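Local coordinates for uncharacterized protein (Exiguobacterium sibiricum, PDB 3B77), which is of unknown function but pairs a bacterial pleckstrin-homology domain with a helical region that probably serves oligomerisation, at residues G27-Y31 / C42-A47; A135-L139 / W170-H174. All blocks are in the same frame, centred on the assembly; numbering follows the deposited sequence.

How the contacts relate
Contact 1 and contact 2 follow one another along the chain, their centres about 29 Å apart and their nearest atoms about 16 Å apart. Both are largely buried, but in different ways. Contact 1 lies inside the PH domain, joining the two strands of one hairpin; four hydrogen bonds, backbone and side-chain, cross between its segments, beside one apolar Ile-30 to Cys-42 contact, and no other subunit of the twelve-chain assembly reaches them. Contact 2, its centre about 22 Å from the chain centre against about 10 Å for contact 1, pairs two helices through an indole-to-carbonyl hydrogen bond and apolar contacts. Its surroundings include two neighbouring subunits, so its burial is partly a product of assembly.

Contact 1: G27-Y31 / C42-A47; sequences GEKIY and CFTNLA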
loop_
_atom_site.group_PDB
_atom_site.type_symbol
_atom_site.label_atom_id
_atom_site.label_comp_id
_atom_site.label_asym_id
_atom_site.label_seq_id
_atom_site.Cartn_x
_atom_site.Cartn_y
_atom_site.Cartn_z
ATOM N N GLY A 27 -54.875 13.017 -18.311
ATOM C CA GLY A 27 -54.887 12.763 -19.745
ATOM C C GLY A 27 -54.681 11.305 -20.138
ATOM O O GLY A 27 -54.311 11.000 -21.281
ATOM N N GLU A 28 -54.934 10.400 -19.202
ATOM C CA GLU A 28 -54.823 8.991 -19.478
ATOM C C GLU A 28 -55.998 8.552 -20.364
ATOM O O GLU A 28 -57.162 8.850 -20.090
ATOM C CB GLU A 28 -54.787 8.183 -18.186
ATOM C CG GLU A 28 -54.423 6.736 -18.432
ATOM C CD GLU A 28 -54.454 5.911 -17.196
ATOM O OE1 GLU A 28 -55.164 6.304 -16.263
ATOM O OE2 GLU A 28 -53.799 4.839 -17.164
ATOM N N LYS A 29 -55.668 7.817 -21.420
ATOM C CA LYS A 29 -56.620 7.467 -22.447
ATOM C C LYS A 29 -56.578 5.947 -22.700
ATOM O O LYS A 29 -55.510 5.352 -22.737
ATOM C CB LYS A 29 -56.269 8.302 -23.685
ATOM C CG LYS A 29 -56.886 7.849 -24.993
ATOM C CD LYS A 29 -56.689 8.882 -26.109
ATOM C CE LYS A 29 -56.987 8.270 -27.467
ATOM N NZ LYS A 29 -58.208 7.450 -27.405
ATOM N N ILE A 30 -57.747 5.320 -22.846
ATOM C CA ILE A 30 -57.840 3.862 -23.065
ATOM C C ILE A 30 -57.639 3.547 -24.527
ATOM O O ILE A 30 -58.303 4.126 -25.368
ATOM C CB ILE A 30 -59.205 3.283 -22.682
ATOM C CG1 ILE A 30 -59.576 3.617 -21.236
ATOM C CG2 ILE A 30 -59.195 1.786 -22.850
ATOM C CD1 ILE A 30 -60.988 3.191 -20.830
ATOM N N TYR A 31 -56.712 2.642 -24.828
ATOM C CA TYR A 31 -56.415 2.233 -26.203
ATOM C C TYR A 31 -56.865 0.819 -26.523
ATOM O O TYR A 31 -56.970 0.459 -27.685
ATOM C CB TYR A 31 -54.927 2.363 -26.490
ATOM C CG TYR A 31 -54.482 3.784 -26.727
ATOM C CD1 TYR A 31 -54.093 4.583 -25.673
ATOM C CD2 TYR A 31 -54.457 4.327 -28.012
ATOM C CE1 TYR A 31 -53.689 5.878 -25.864
ATOM C CE2 TYR A 31 -54.058 5.635 -28.217
ATOM C CZ TYR A 31 -53.670 6.399 -27.126
ATOM O OH TYR A 31 -53.254 7.697 -27.268
ATOM N N CYS A 42 -57.608 -3.263 -19.135
ATOM C CA CYS A 42 -57.656 -1.949 -19.758
ATOM C C CYS A 42 -56.256 -1.462 -20.021
ATOM O O CYS A 42 -55.501 -1.271 -19.090
ATOM C CB CYS A 42 -58.368 -1.013 -18.790
ATOM S SG CYS A 42 -58.648 0.638 -19.332
ATOM N N PHE A 43 -55.904 -1.312 -21.297
ATOM C CA PHE A 43 -54.577 -0.860 -21.709
ATOM C C PHE A 43 -54.637 0.611 -22.089
ATOM O O PHE A 43 -55.253 0.965 -23.077
ATOM C CB PHE A 43 -54.070 -1.665 -22.896
ATOM C CG PHE A 43 -53.870 -3.128 -22.603
ATOM C CD1 PHE A 43 -54.933 -4.016 -22.691
ATOM C CD2 PHE A 43 -52.628 -3.608 -22.246
ATOM C CE1 PHE A 43 -54.748 -5.372 -22.436
ATOM C CE2 PHE A 43 -52.426 -4.928 -21.998
ATOM C CZ PHE A 43 -53.486 -5.830 -22.087
ATOM N N THR A 44 -53.977 1.450 -21.295
ATOM C CA THR A 44 -53.940 2.894 -21.527
ATOM C C THR A 44 -52.532 3.294 -21.952
ATOM O O THR A 44 -51.622 2.437 -22.011
ATOM C CB THR A 44 -54.302 3.716 -20.249
ATOM O OG1 THR A 44 -53.160 3.816 -19.395
ATOM C CG2 THR A 44 -55.466 3.093 -19.482
ATOM N N ASN A 45 -52.367 4.591 -22.248
ATOM C CA ASN A 45 -51.066 5.138 -22.600
ATOM C C ASN A 45 -50.076 5.095 -21.450
ATOM O O ASN A 45 -48.880 5.058 -21.675
ATOM C CB ASN A 45 -51.178 6.574 -23.120
ATOM C CG ASN A 45 -51.891 7.481 -22.171
ATOM O OD1 ASN A 45 -52.869 7.092 -21.550
ATOM N ND2 ASN A 45 -51.417 8.692 -22.051
ATOM N N LEU A 46 -50.574 5.065 -20.220
ATOM C CA LEU A 46 -49.720 5.070 -19.050
ATOM C C LEU A 46 -49.594 3.743 -18.326
ATOM O O LEU A 46 -48.576 3.522 -17.659
ATOM C CB LEU A 46 -50.226 6.097 -18.044
ATOM C CG LEU A 46 -50.469 7.515 -18.541
ATOM C CD1 LEU A 46 -51.251 8.286 -17.466
ATOM C CD2 LEU A 46 -49.180 8.280 -18.984
ATOM N N ALA A 47 -50.604 2.876 -18.413
ATOM C CA ALA A 47 -50.647 1.668 -17.574
ATOM C C ALA A 47 -51.609 0.602 -18.051
ATOM O O ALA A 47 -52.432 0.844 -18.959
ATOM C CB ALA A 47 -51.044 2.033 -16.142
#
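This is the open end of an antiparallel beta hairpin, where strand 30-35 meets strand 39-44 in the PH-domain sheet. Ile-30 and Thr-44 form a non-hydrogen-bonded pair, their CA atoms 4.3 Å apart. On one side of it Tyr-31 N donates to Phe-43 O at 2.8 Å; on the other, Asn-45 N reaches Lys-29 O at 3.3 Å. Past the strand end a side chain takes over: Asn-45 OD1 accepts from Lys-29 N at 2.9 Å, almost linearly. Thr-44 OG1 donates to Glu-28 OE2 across a short 2.5 Å, and that carboxylate also makes a salt bridge with Arg-65. Beside these polar links, Ile-30 CG1 packs on Cys-42 SG at 3.7 Å, and Glu-28 CB lies 3.6 Å from Leu-46 CD1. The same Thr-44 OG1 accepts from Leu-46 N at 3.0 Å and Ala-47 N at 2.9 Å, the ST turn and ST motif that guide the chain into strand 47-52, within the antiparallel meander of a PH domain.

Contact 2: A135-L139 / W170-H174; sequences ANSSL and WLQGH
Trp-170 points the NH edge of its indole at the helix turn Ala-135 to Leu-139, and its NE1 donates to the carbonyl Ala-135 O at 2.8 Å (N-H...O angle 156°). The motif is an antiparallel helical hairpin: helices 108-146 and 156-178, both regular alpha helix here, pair so that the axes of segments 135-139 and 170-174 approach to 10.4 Å with N-to-C directions 169° apart. The closest CA pairs are Ala-135 with His-174 (6.8 Å), Asn-136 with Leu-171 (7.3 Å) and Leu-139 with Trp-170 (8.0 Å). Trp-170 takes chi1 t and chi2 -85°, which brings its CD1 to 3.6 Å from CD1 of Leu-139 (t, t); that methyl also meets CD2 of Leu-171 (m, t) at 3.6 Å. Ala-135 CB sits over the His-174 ring (chi1 m, chi2 -87°), a CH-pi contact 3.7 Å from the centroid, while His-174 ND1 is hydrogen-bonded with Trp-178 NE1. Phe-168 of a second subunit meets the His-174 ring edge-to-face, and Phe-134 of a third packs on Leu-171, as suits the YvbH-like oligomerisation family. One water donates to both helices, 3.0 Å from Asn-136 OD1 and 3.2 Å from Leu-171 O.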
loop_
_atom_site.group_PDB
_atom_site.type_symbol
_atom_site.label_atom_id
_atom_site.label_comp_id
_atom_site.label_asym_id
_atom_site.label_seq_id
_atom_site.Cartn_x
_atom_site.Cartn_y
_atom_site.Cartn_z
ATOM N N ALA A 135 -25.440 5.624 -19.642
ATOM C CA ALA A 135 -25.581 6.950 -19.033
ATOM C C ALA A 135 -24.811 7.000 -17.702
ATOM O O ALA A 135 -24.045 7.969 -17.447
ATOM C CB ALA A 135 -27.056 7.309 -18.839
ATOM N N ASN A 136 -24.935 5.926 -16.916
ATOM C CA ASN A 136 -24.299 5.881 -15.610
ATOM C C ASN A 136 -22.813 5.681 -15.735
ATOM O O ASN A 136 -22.020 6.343 -15.039
ATOM C CB ASN A 136 -24.905 4.792 -14.712
ATOM C CG ASN A 136 -26.403 5.037 -14.387
ATOM O OD1 ASN A 136 -26.910 6.179 -14.465
ATOM N ND2 ASN A 136 -27.119 3.937 -14.004
ATOM N N SER A 137 -22.431 4.775 -16.632
ATOM C CA SER A 137 -21.028 4.509 -16.894
ATOM C C SER A 137 -20.312 5.726 -17.398
ATOM O O SER A 137 -19.145 5.920 -17.058
ATOM C CB SER A 137 -20.866 3.369 -17.911
ATOM O OG SER A 137 -21.379 2.155 -17.387
ATOM N N SER A 138 -20.977 6.521 -18.244
ATOM C CA SER A 138 -20.350 7.748 -18.746
ATOM C C SER A 138 -20.119 8.714 -17.595
ATOM O O SER A 138 -19.140 9.493 -17.618
ATOM C CB SER A 138 -21.180 8.439 -19.867
ATOM O OG SER A 138 -21.428 7.546 -20.956
ATOM N N LEU A 139 -21.015 8.681 -16.603
ATOM C CA LEU A 139 -20.915 9.616 -15.477
ATOM C C LEU A 139 -19.669 9.311 -14.657
ATOM O O LEU A 139 -18.861 10.197 -14.324
ATOM C CB LEU A 139 -22.208 9.682 -14.648
ATOM C CG LEU A 139 -22.165 10.798 -13.587
ATOM C CD1 LEU A 139 -23.523 11.285 -13.168
ATOM C CD2 LEU A 139 -21.345 10.350 -12.366
ATOM N N TRP A 170 -27.855 15.197 -15.061
ATOM C CA TRP A 170 -27.539 14.066 -15.875
ATOM C C TRP A 170 -28.255 12.810 -15.295
ATOM O O TRP A 170 -28.965 12.115 -15.997
ATOM C CB TRP A 170 -26.018 13.889 -15.873
ATOM C CG TRP A 170 -25.544 12.710 -16.649
ATOM C CD1 TRP A 170 -25.459 11.450 -16.203
ATOM C CD2 TRP A 170 -25.127 12.685 -18.021
ATOM N NE1 TRP A 170 -25.010 10.621 -17.191
ATOM C CE2 TRP A 170 -24.779 11.348 -18.320
ATOM C CE3 TRP A 170 -25.016 13.653 -19.018
ATOM C CZ2 TRP A 170 -24.358 10.941 -19.592
ATOM C CZ3 TRP A 170 -24.567 13.263 -20.279
ATOM C CH2 TRP A 170 -24.262 11.917 -20.560
ATOM N N LEU A 171 -28.133 12.559 -14.006
ATOM C CA LEU A 171 -28.737 11.332 -13.464
ATOM C C LEU A 171 -30.243 11.382 -13.679
ATOM O O LEU A 171 -30.878 10.380 -14.036
ATOM C CB LEU A 171 -28.414 11.159 -11.970
ATOM C CG LEU A 171 -26.980 10.823 -11.626
ATOM C CD1 LEU A 171 -26.798 10.482 -10.109
ATOM C CD2 LEU A 171 -26.608 9.613 -12.436
ATOM N N GLN A 172 -30.779 12.599 -13.538
ATOM C CA GLN A 172 -32.201 12.800 -13.580
ATOM C C GLN A 172 -32.742 12.785 -14.987
ATOM O O GLN A 172 -33.736 12.116 -15.275
ATOM C CB GLN A 172 -32.529 14.136 -12.954
ATOM C CG GLN A 172 -34.012 14.347 -12.893
ATOM C CD GLN A 172 -34.343 15.758 -12.725
ATOM O OE1 GLN A 172 -33.767 16.612 -13.444
ATOM N NE2 GLN A 172 -35.306 16.059 -11.796
ATOM N N GLY A 173 -32.125 13.579 -15.852
ATOM C CA GLY A 173 -32.525 13.649 -17.257
ATOM C C GLY A 173 -32.574 12.255 -17.833
ATOM O O GLY A 173 -33.530 11.879 -18.439
ATOM N N HIS A 174 -31.556 11.466 -17.583
ATOM C CA HIS A 174 -31.476 10.146 -18.138
ATOM C C HIS A 174 -32.505 9.201 -17.536
ATOM O O HIS A 174 -33.089 8.402 -18.272
ATOM C CB HIS A 174 -30.039 9.589 -18.032
ATOM C CG HIS A 174 -29.085 10.196 -19.035
ATOM N ND1 HIS A 174 -28.930 9.691 -20.303
ATOM C CD2 HIS A 174 -28.275 11.281 -18.967
ATOM C CE1 HIS A 174 -28.057 10.422 -20.971
ATOM N NE2 HIS A 174 -27.643 11.397 -20.183
HETATM O O HOH W 1 -29.703 7.385 -14.272
#